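Local coordinates for yeast glycogen phosphorylase (Saccharomyces cerevisiae, PDB 1YGP), which belongs to the carbohydrate phosphorylase family, built on the GT-B fold, and carries pyridoxal-5'-phosphate in its pocket, at residues A[667-672]-A[801-806]; A[673-678]-A[688-693]; A[612-617]-A[821-826]. All blocks are in the same frame, centred on the assembly; numbering follows the deposited sequence.

Interaction 1 of 3, residues A[667-672]-A[801-806]; sequences IIKLIN and PNEFKP
F804 plugs the turn before helix 805-813 into the flank of helix 662-678, the helix of a beta-alpha-beta unit in this GT-B fold protein, with L670 and K669 receiving the ring. A type I beta turn from N802 to K805 leads the chain into helix 805-813 and leaves F804 at the N-cap position. With its CG anti to the carbonyl carbon (chi1 -64°), the phenyl group is directed at helix 662-678. L670 lies across one face of it: CD2 of L670 stands 3.8 Å from the centroid of the F804 ring, 14° off the normal, a CH-pi contact. The far end of the ring meets the helix backbone, CE1 of F804 coming to 3.6 Å from the N of L670. K669 approaches at the rim instead, its CG 3.8 Å from CZ of F804 and its aliphatic part running at about a right angle to the phenylalanine side chain. L666 and C673, on the same helix, and I791 and S797 from loops also touch F804. Beyond the ring, K669 bends at chi2 and chi4 and reaches towards E803, where NZ of K669 and OE1 of E803 form a long salt bridge of 3.8 Å.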
loop_
_atom_site.group_PDB
_atom_site.type_symbol
_atom_site.label_atom_id
_atom_site.label_comp_id
_atom_site.label_asym_id
_atom_site.label_seq_id
_atom_site.Cartn_x
_atom_site.Cartn_y
_atom_site.Cartn_z
ATOM N N ILE A 667 33.902 10.139 10.197
ATOM C CA ILE A 667 33.826 11.570 10.360
ATOM C C ILE A 667 32.542 11.925 11.098
ATOM O O ILE A 667 32.562 12.811 11.969
ATOM C CB ILE A 667 33.916 12.241 8.982
ATOM C CG1 ILE A 667 35.329 12.012 8.439
ATOM C CG2 ILE A 667 33.621 13.741 9.090
ATOM C CD1 ILE A 667 35.652 12.590 7.040
ATOM N N ILE A 668 31.446 11.194 10.861
ATOM C CA ILE A 668 30.220 11.464 11.600
ATOM C C ILE A 668 30.459 11.156 13.067
ATOM O O ILE A 668 30.055 11.985 13.886
ATOM C CB ILE A 668 29.063 10.619 11.020
ATOM C CG1 ILE A 668 28.747 11.092 9.591
ATOM C CG2 ILE A 668 27.836 10.765 11.891
ATOM C CD1 ILE A 668 27.632 10.365 8.822
ATOM N N LYS A 669 31.156 10.076 13.454
ATOM C CA LYS A 669 31.355 9.768 14.868
ATOM C C LYS A 669 32.201 10.865 15.496
ATOM O O LYS A 669 31.854 11.395 16.559
ATOM C CB LYS A 669 32.059 8.417 15.057
ATOM C CG LYS A 669 32.339 7.987 16.502
ATOM C CD LYS A 669 31.023 7.999 17.260
ATOM C CE LYS A 669 31.104 7.887 18.781
ATOM N NZ LYS A 669 31.516 6.557 19.176
ATOM N N LEU A 670 33.247 11.284 14.783
ATOM C CA LEU A 670 34.145 12.309 15.260
ATOM C C LEU A 670 33.419 13.609 15.545
ATOM O O LEU A 670 33.686 14.175 16.613
ATOM C CB LEU A 670 35.248 12.521 14.224
ATOM C CG LEU A 670 36.631 13.099 14.583
ATOM C CD1 LEU A 670 36.807 14.363 13.753
ATOM C CD2 LEU A 670 36.789 13.332 16.091
ATOM N N ILE A 671 32.482 14.059 14.692
ATOM C CA ILE A 671 31.725 15.292 14.923
ATOM C C ILE A 671 30.928 15.125 16.208
ATOM O O ILE A 671 30.937 16.004 17.075
ATOM C CB ILE A 671 30.754 15.581 13.769
ATOM C CG1 ILE A 671 31.498 15.787 12.460
ATOM C CG2 ILE A 671 29.998 16.854 14.073
ATOM C CD1 ILE A 671 30.648 15.731 11.156
ATOM N N ASN A 672 30.315 13.954 16.377
ATOM C CA ASN A 672 29.508 13.652 17.556
ATOM C C ASN A 672 30.301 13.607 18.850
ATOM O O ASN A 672 29.844 14.061 19.904
ATOM C CB ASN A 672 28.786 12.326 17.345
ATOM C CG ASN A 672 27.630 12.486 16.367
ATOM O OD1 ASN A 672 26.790 13.373 16.527
ATOM N ND2 ASN A 672 27.525 11.657 15.335
ATOM N N PRO A 801 40.771 4.606 22.563
ATOM C CA PRO A 801 41.678 5.730 22.386
ATOM C C PRO A 801 42.485 5.679 21.096
ATOM O O PRO A 801 43.583 6.219 21.042
ATOM C CB PRO A 801 42.546 5.705 23.618
ATOM C CG PRO A 801 41.756 4.860 24.592
ATOM C CD PRO A 801 41.176 3.787 23.690
ATOM N N ASN A 802 42.052 4.955 20.060
ATOM C CA ASN A 802 42.722 4.966 18.781
ATOM C C ASN A 802 41.710 4.664 17.681
ATOM O O ASN A 802 42.027 4.226 16.576
ATOM C CB ASN A 802 43.870 3.939 18.817
ATOM C CG ASN A 802 45.195 4.614 18.465
ATOM O OD1 ASN A 802 45.876 4.215 17.521
ATOM N ND2 ASN A 802 45.641 5.670 19.137
ATOM N N GLU A 803 40.440 4.978 17.943
ATOM C CA GLU A 803 39.368 4.820 16.964
ATOM C C GLU A 803 39.505 5.727 15.745
ATOM O O GLU A 803 39.262 5.307 14.611
ATOM C CB GLU A 803 38.033 5.095 17.632
ATOM C CG GLU A 803 36.861 4.950 16.680
ATOM C CD GLU A 803 35.570 4.588 17.379
ATOM O OE1 GLU A 803 34.958 5.462 17.986
ATOM O OE2 GLU A 803 35.185 3.426 17.317
ATOM N N PHE A 804 39.929 6.980 15.967
ATOM C CA PHE A 804 40.031 7.981 14.907
ATOM C C PHE A 804 41.352 7.996 14.149
ATOM O O PHE A 804 41.644 8.904 13.368
ATOM C CB PHE A 804 39.740 9.363 15.524
ATOM C CG PHE A 804 38.307 9.469 16.053
ATOM C CD1 PHE A 804 37.215 9.071 15.255
ATOM C CD2 PHE A 804 38.080 9.933 17.348
ATOM C CE1 PHE A 804 35.911 9.133 15.760
ATOM C CE2 PHE A 804 36.777 9.994 17.850
ATOM C CZ PHE A 804 35.695 9.594 17.059
ATOM N N LYS A 805 42.123 6.913 14.300
ATOM C CA LYS A 805 43.437 6.781 13.697
ATOM C C LYS A 805 43.429 6.756 12.174
ATOM O O LYS A 805 44.217 7.521 11.626
ATOM C CB LYS A 805 44.137 5.514 14.197
ATOM C CG LYS A 805 45.596 5.808 14.437
ATOM C CD LYS A 805 46.535 4.619 14.403
ATOM C CE LYS A 805 47.890 4.995 15.000
ATOM N NZ LYS A 805 48.424 6.258 14.504
ATOM N N PRO A 806 42.644 6.004 11.393
ATOM C CA PRO A 806 42.668 6.034 9.926
ATOM C C PRO A 806 42.589 7.421 9.291
ATOM O O PRO A 806 43.243 7.704 8.282
ATOM C CB PRO A 806 41.525 5.151 9.544
ATOM C CG PRO A 806 41.578 4.113 10.627
ATOM C CD PRO A 806 41.728 4.975 11.858
#

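Interaction 2 of 3, residues A[673-678]-A[688-693]; sequences CVADIV and LKVVFV
Between V674, A675 and V678 on the helix and L688 and V690 on the strand, aliphatic packing does most of the work. Methyl meets methyl where CG1 of V674 lies 4.0 Å from CG2 of V690, the two side chains passing at a slant. The small side chain of A675 is consistent with the close backbones here, its CA 4.8 Å from the CA of V690. CB of A675 lies 3.8 Å from CB of V690. Nearer the helix end, V678 has CG1 anti to its own nitrogen (chi1 176°), which directs that methyl to L688, 3.7 Å from CD2 of the leucine. A second kind of contact sets methyl groups against strand carbonyls: CB of A675 is 3.5 Å from O of V690, and CG1 of V678 touches O of L688. The carbonyl of V690 also accepts a hydrogen bond from ND2 of N679, just past the helix. I622 of helix 615-634 touches both V674 and V690, adding to the apolar layer. The short segments run roughly antiparallel, at 144°, with axes 7.3 Å apart. This is the returning half of a beta-alpha-beta crossover, in which strand 649-654, helix 662-678 and edge strand 688-693 follow in turn, as in Rossmann-like domains.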
loop_
_atom_site.group_PDB
_atom_site.type_symbol
_atom_site.label_atom_id
_atom_site.label_comp_id
_atom_site.label_asym_id
_atom_site.label_seq_id
_atom_site.Cartn_x
_atom_site.Cartn_y
_atom_site.Cartn_z
ATOM N N CYS A 673 31.525 13.127 18.764
ATOM C CA CYS A 673 32.422 13.143 19.892
ATOM C C CYS A 673 32.827 14.577 20.278
ATOM O O CYS A 673 32.772 14.982 21.458
ATOM C CB CYS A 673 33.640 12.325 19.543
ATOM S SG CYS A 673 33.237 10.576 19.282
ATOM N N VAL A 674 33.236 15.396 19.297
ATOM C CA VAL A 674 33.599 16.783 19.551
ATOM C C VAL A 674 32.415 17.445 20.242
ATOM O O VAL A 674 32.588 18.036 21.304
ATOM C CB VAL A 674 33.905 17.489 18.223
ATOM C CG1 VAL A 674 34.121 18.988 18.430
ATOM C CG2 VAL A 674 35.153 16.868 17.630
ATOM N N ALA A 675 31.202 17.264 19.715
ATOM C CA ALA A 675 30.007 17.849 20.298
ATOM C C ALA A 675 29.800 17.405 21.728
ATOM O O ALA A 675 29.438 18.233 22.565
ATOM C CB ALA A 675 28.769 17.459 19.514
ATOM N N ASP A 676 30.065 16.146 22.068
ATOM C CA ASP A 676 29.903 15.733 23.443
ATOM C C ASP A 676 30.881 16.340 24.409
ATOM O O ASP A 676 30.466 16.597 25.533
ATOM C CB ASP A 676 29.985 14.225 23.577
ATOM C CG ASP A 676 28.634 13.555 23.348
ATOM O OD1 ASP A 676 27.591 14.204 23.500
ATOM O OD2 ASP A 676 28.626 12.366 23.025
ATOM N N ILE A 677 32.133 16.619 24.059
ATOM C CA ILE A 677 33.087 17.232 24.986
ATOM C C ILE A 677 32.861 18.746 25.103
ATOM O O ILE A 677 32.651 19.274 26.200
ATOM C CB ILE A 677 34.498 16.849 24.468
ATOM C CG1 ILE A 677 34.683 15.376 24.825
ATOM C CG2 ILE A 677 35.610 17.710 25.040
ATOM C CD1 ILE A 677 35.887 14.670 24.153
ATOM N N VAL A 678 32.793 19.445 23.965
ATOM C CA VAL A 678 32.634 20.892 23.885
ATOM C C VAL A 678 31.282 21.339 24.413
ATOM O O VAL A 678 31.215 22.247 25.227
ATOM C CB VAL A 678 32.813 21.311 22.422
ATOM C CG1 VAL A 678 32.556 22.798 22.256
ATOM C CG2 VAL A 678 34.234 20.964 21.977
ATOM N N LEU A 688 31.098 28.093 22.578
ATOM C CA LEU A 688 31.081 27.193 21.429
ATOM C C LEU A 688 30.187 25.969 21.614
ATOM O O LEU A 688 30.285 25.304 22.652
ATOM C CB LEU A 688 32.484 26.681 21.125
ATOM C CG LEU A 688 32.680 25.836 19.888
ATOM C CD1 LEU A 688 32.454 26.663 18.627
ATOM C CD2 LEU A 688 34.080 25.292 19.913
ATOM N N LYS A 689 29.338 25.662 20.624
ATOM C CA LYS A 689 28.489 24.463 20.594
ATOM C C LYS A 689 28.646 23.793 19.231
ATOM O O LYS A 689 28.865 24.474 18.219
ATOM C CB LYS A 689 27.015 24.801 20.756
ATOM C CG LYS A 689 26.632 25.417 22.094
ATOM C CD LYS A 689 26.727 24.366 23.182
ATOM C CE LYS A 689 26.627 24.942 24.583
ATOM N NZ LYS A 689 25.372 25.643 24.771
ATOM N N VAL A 690 28.559 22.475 19.135
ATOM C CA VAL A 690 28.636 21.745 17.869
ATOM C C VAL A 690 27.323 20.978 17.871
ATOM O O VAL A 690 26.951 20.403 18.900
ATOM C CB VAL A 690 29.808 20.736 17.835
ATOM C CG1 VAL A 690 29.806 19.910 16.558
ATOM C CG2 VAL A 690 31.098 21.508 17.926
ATOM N N VAL A 691 26.575 20.933 16.779
ATOM C CA VAL A 691 25.291 20.246 16.731
ATOM C C VAL A 691 25.305 19.430 15.440
ATOM O O VAL A 691 25.875 19.892 14.442
ATOM C CB VAL A 691 24.181 21.327 16.732
ATOM C CG1 VAL A 691 22.851 20.683 16.418
ATOM C CG2 VAL A 691 24.085 22.019 18.090
ATOM N N PHE A 692 24.749 18.225 15.397
ATOM C CA PHE A 692 24.662 17.472 14.152
ATOM C C PHE A 692 23.184 17.210 13.883
ATOM O O PHE A 692 22.540 16.632 14.753
ATOM C CB PHE A 692 25.388 16.139 14.273
ATOM C CG PHE A 692 25.379 15.317 12.987
ATOM C CD1 PHE A 692 24.345 14.422 12.722
ATOM C CD2 PHE A 692 26.423 15.446 12.071
ATOM C CE1 PHE A 692 24.367 13.672 11.551
ATOM C CE2 PHE A 692 26.444 14.695 10.902
ATOM C CZ PHE A 692 25.410 13.806 10.642
ATOM N N VAL A 693 22.557 17.568 12.761
ATOM C CA VAL A 693 21.160 17.249 12.524
ATOM C C VAL A 693 20.982 15.939 11.759
ATOM O O VAL A 693 21.453 15.744 10.623
ATOM C CB VAL A 693 20.565 18.422 11.790
ATOM C CG1 VAL A 693 19.152 18.124 11.300
ATOM C CG2 VAL A 693 20.570 19.600 12.770
#

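Interaction 3 of 3, residues A[612-617]-A[821-826]; sequences YKRQQL and SDDFES
R614 presents its guanidinium end-on to D823, and the two flat groups stand nearly perpendicular, their planes 81° apart. Both terminal nitrogens converge on a single oxygen in a buried salt bridge: NH1 of R614 is 2.8 Å and NH2 of R614 is 2.9 Å from OD2 of D823. That oxygen lies in the guanidinium plane, but the two donors approach it differently: NH2 of R614 meets the anti lone pair of D823 OD2, the one away from the other oxygen, while NH1 arrives from above the carboxylate plane. R614 turns at chi3 (-64°) to bring its end round to the aspartate, while CD1 of L617 sits 3.9 Å above the guanidinium plane, over its centre. The other methyl of L617 goes to F824: CD2 of L617 lies 3.7 Å from CD1 of F824, at the ring edge, and the two side chains lie alongside with their ends pointing opposite ways. Further hydrogen bonds fix the polar pair, from R614 NE to O of I714, R614 NH1 to O of Y818, and N of N761 to D823 OD1. From the N-cap position of helix 615-634, R614 ties that helix to helix 820-840 through D823, while F759 of strand 757-759 touches D823 and L784 of helix 782-790 touches F824.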
loop_
_atom_site.group_PDB
_atom_site.type_symbol
_atom_site.label_atom_id
_atom_site.label_comp_id
_atom_site.label_asym_id
_atom_site.label_seq_id
_atom_site.Cartn_x
_atom_site.Cartn_y
_atom_site.Cartn_z
ATOM N N TYR A 612 36.281 14.342 0.260
ATOM C CA TYR A 612 36.544 15.485 -0.594
ATOM C C TYR A 612 35.688 16.716 -0.278
ATOM O O TYR A 612 35.947 17.819 -0.755
ATOM C CB TYR A 612 36.366 15.058 -2.067
ATOM C CG TYR A 612 35.003 15.209 -2.739
ATOM C CD1 TYR A 612 34.606 16.457 -3.230
ATOM C CD2 TYR A 612 34.140 14.124 -2.857
ATOM C CE1 TYR A 612 33.358 16.630 -3.816
ATOM C CE2 TYR A 612 32.882 14.294 -3.452
ATOM C CZ TYR A 612 32.493 15.553 -3.923
ATOM O OH TYR A 612 31.222 15.753 -4.437
ATOM N N LYS A 613 34.591 16.579 0.465
ATOM C CA LYS A 613 33.780 17.726 0.863
ATOM C C LYS A 613 34.424 18.386 2.062
ATOM O O LYS A 613 33.957 19.426 2.527
ATOM C CB LYS A 613 32.398 17.333 1.286
ATOM C CG LYS A 613 31.626 16.647 0.215
ATOM C CD LYS A 613 31.062 17.653 -0.713
ATOM C CE LYS A 613 30.073 16.849 -1.475
ATOM N NZ LYS A 613 29.640 17.609 -2.616
ATOM N N ARG A 614 35.440 17.722 2.600
ATOM C CA ARG A 614 36.254 18.169 3.695
ATOM C C ARG A 614 35.521 18.590 4.950
ATOM O O ARG A 614 35.851 19.574 5.610
ATOM C CB ARG A 614 37.167 19.278 3.170
ATOM C CG ARG A 614 38.035 18.664 2.087
ATOM C CD ARG A 614 39.306 19.425 1.952
ATOM N NE ARG A 614 39.035 20.779 1.515
ATOM C CZ ARG A 614 40.016 21.655 1.239
ATOM N NH1 ARG A 614 41.306 21.284 1.359
ATOM N NH2 ARG A 614 39.694 22.906 0.847
ATOM N N GLN A 615 34.534 17.801 5.379
ATOM C CA GLN A 615 33.916 18.021 6.688
ATOM C C GLN A 615 35.017 17.880 7.755
ATOM O O GLN A 615 34.984 18.567 8.784
ATOM C CB GLN A 615 32.851 16.987 7.039
ATOM C CG GLN A 615 31.538 17.148 6.339
ATOM C CD GLN A 615 31.484 16.624 4.918
ATOM O OE1 GLN A 615 32.303 15.846 4.428
ATOM N NE2 GLN A 615 30.449 17.012 4.213
ATOM N N GLN A 616 36.042 17.038 7.513
ATOM C CA GLN A 616 37.113 16.855 8.476
ATOM C C GLN A 616 37.971 18.096 8.633
ATOM O O GLN A 616 38.440 18.342 9.746
ATOM C CB GLN A 616 38.021 15.665 8.110
ATOM C CG GLN A 616 38.944 15.717 6.909
ATOM C CD GLN A 616 38.273 15.534 5.570
ATOM O OE1 GLN A 616 37.066 15.685 5.433
ATOM N NE2 GLN A 616 39.012 15.210 4.530
ATOM N N LEU A 617 38.117 18.924 7.578
ATOM C CA LEU A 617 38.889 20.160 7.655
ATOM C C LEU A 617 38.113 21.045 8.627
ATOM O O LEU A 617 38.678 21.628 9.550
ATOM C CB LEU A 617 38.965 20.868 6.291
ATOM C CG LEU A 617 39.985 21.934 5.793
ATOM C CD1 LEU A 617 39.189 22.856 4.914
ATOM C CD2 LEU A 617 40.627 22.797 6.877
ATOM N N SER A 821 46.159 19.799 5.118
ATOM C CA SER A 821 47.320 20.475 5.672
ATOM C C SER A 821 47.576 21.824 5.016
ATOM O O SER A 821 47.830 22.839 5.682
ATOM C CB SER A 821 48.572 19.628 5.488
ATOM O OG SER A 821 48.352 18.259 5.123
ATOM N N ASP A 822 47.385 21.806 3.690
ATOM C CA ASP A 822 47.710 22.966 2.872
ATOM C C ASP A 822 46.787 24.135 3.146
ATOM O O ASP A 822 47.216 25.283 3.337
ATOM C CB ASP A 822 47.638 22.582 1.400
ATOM C CG ASP A 822 48.536 21.379 1.116
ATOM O OD1 ASP A 822 49.748 21.544 0.957
ATOM O OD2 ASP A 822 48.017 20.267 1.078
ATOM N N ASP A 823 45.501 23.802 3.262
ATOM C CA ASP A 823 44.524 24.841 3.474
ATOM C C ASP A 823 44.273 25.158 4.934
ATOM O O ASP A 823 43.644 26.190 5.200
ATOM C CB ASP A 823 43.226 24.426 2.755
ATOM C CG ASP A 823 43.360 24.288 1.242
ATOM O OD1 ASP A 823 44.329 24.755 0.641
ATOM O OD2 ASP A 823 42.474 23.718 0.635
ATOM N N PHE A 824 44.810 24.402 5.901
ATOM C CA PHE A 824 44.441 24.607 7.301
ATOM C C PHE A 824 44.662 26.017 7.823
ATOM O O PHE A 824 43.738 26.651 8.348
ATOM C CB PHE A 824 45.192 23.638 8.224
ATOM C CG PHE A 824 44.467 23.492 9.563
ATOM C CD1 PHE A 824 43.143 23.029 9.592
ATOM C CD2 PHE A 824 45.100 23.852 10.759
ATOM C CE1 PHE A 824 42.456 22.938 10.812
ATOM C CE2 PHE A 824 44.396 23.753 11.969
ATOM C CZ PHE A 824 43.074 23.300 12.004
ATOM N N GLU A 825 45.854 26.566 7.610
ATOM C CA GLU A 825 46.158 27.897 8.095
ATOM C C GLU A 825 45.340 29.008 7.458
ATOM O O GLU A 825 44.910 29.934 8.145
ATOM C CB GLU A 825 47.649 28.136 7.898
ATOM C CG GLU A 825 48.460 27.730 9.135
ATOM C CD GLU A 825 48.001 28.463 10.396
ATOM O OE1 GLU A 825 48.055 29.699 10.428
ATOM O OE2 GLU A 825 47.572 27.796 11.341
ATOM N N SER A 826 45.072 28.883 6.158
ATOM C CA SER A 826 44.298 29.843 5.402
ATOM C C SER A 826 42.879 29.799 5.934
ATOM O O SER A 826 42.311 30.855 6.237
ATOM C CB SER A 826 44.360 29.447 3.929
ATOM O OG SER A 826 43.688 30.283 2.981
#

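In the fold
All three contacts are largely buried and lie on the same side of the chain's centre. Interactions 1 and 2 share helix 662-678: one joins it to the turn before helix 805-813, the other to edge strand 688-693 of the parallel sheet. F804 of interaction 1 touches C673, and I671 touches V690, making them neighbours. Interaction 3 meets interaction 1 through I667 against Q615 and Q616, but does not touch interaction 2. Chemistry follows position: aliphatic side chains carry interaction 2, with methyls also against strand carbonyls, interaction 1 mixes an aromatic plug with a long ion pair, and interaction 3, joining the start of helix 615-634 to helix 820-840, relies on a short charged pair.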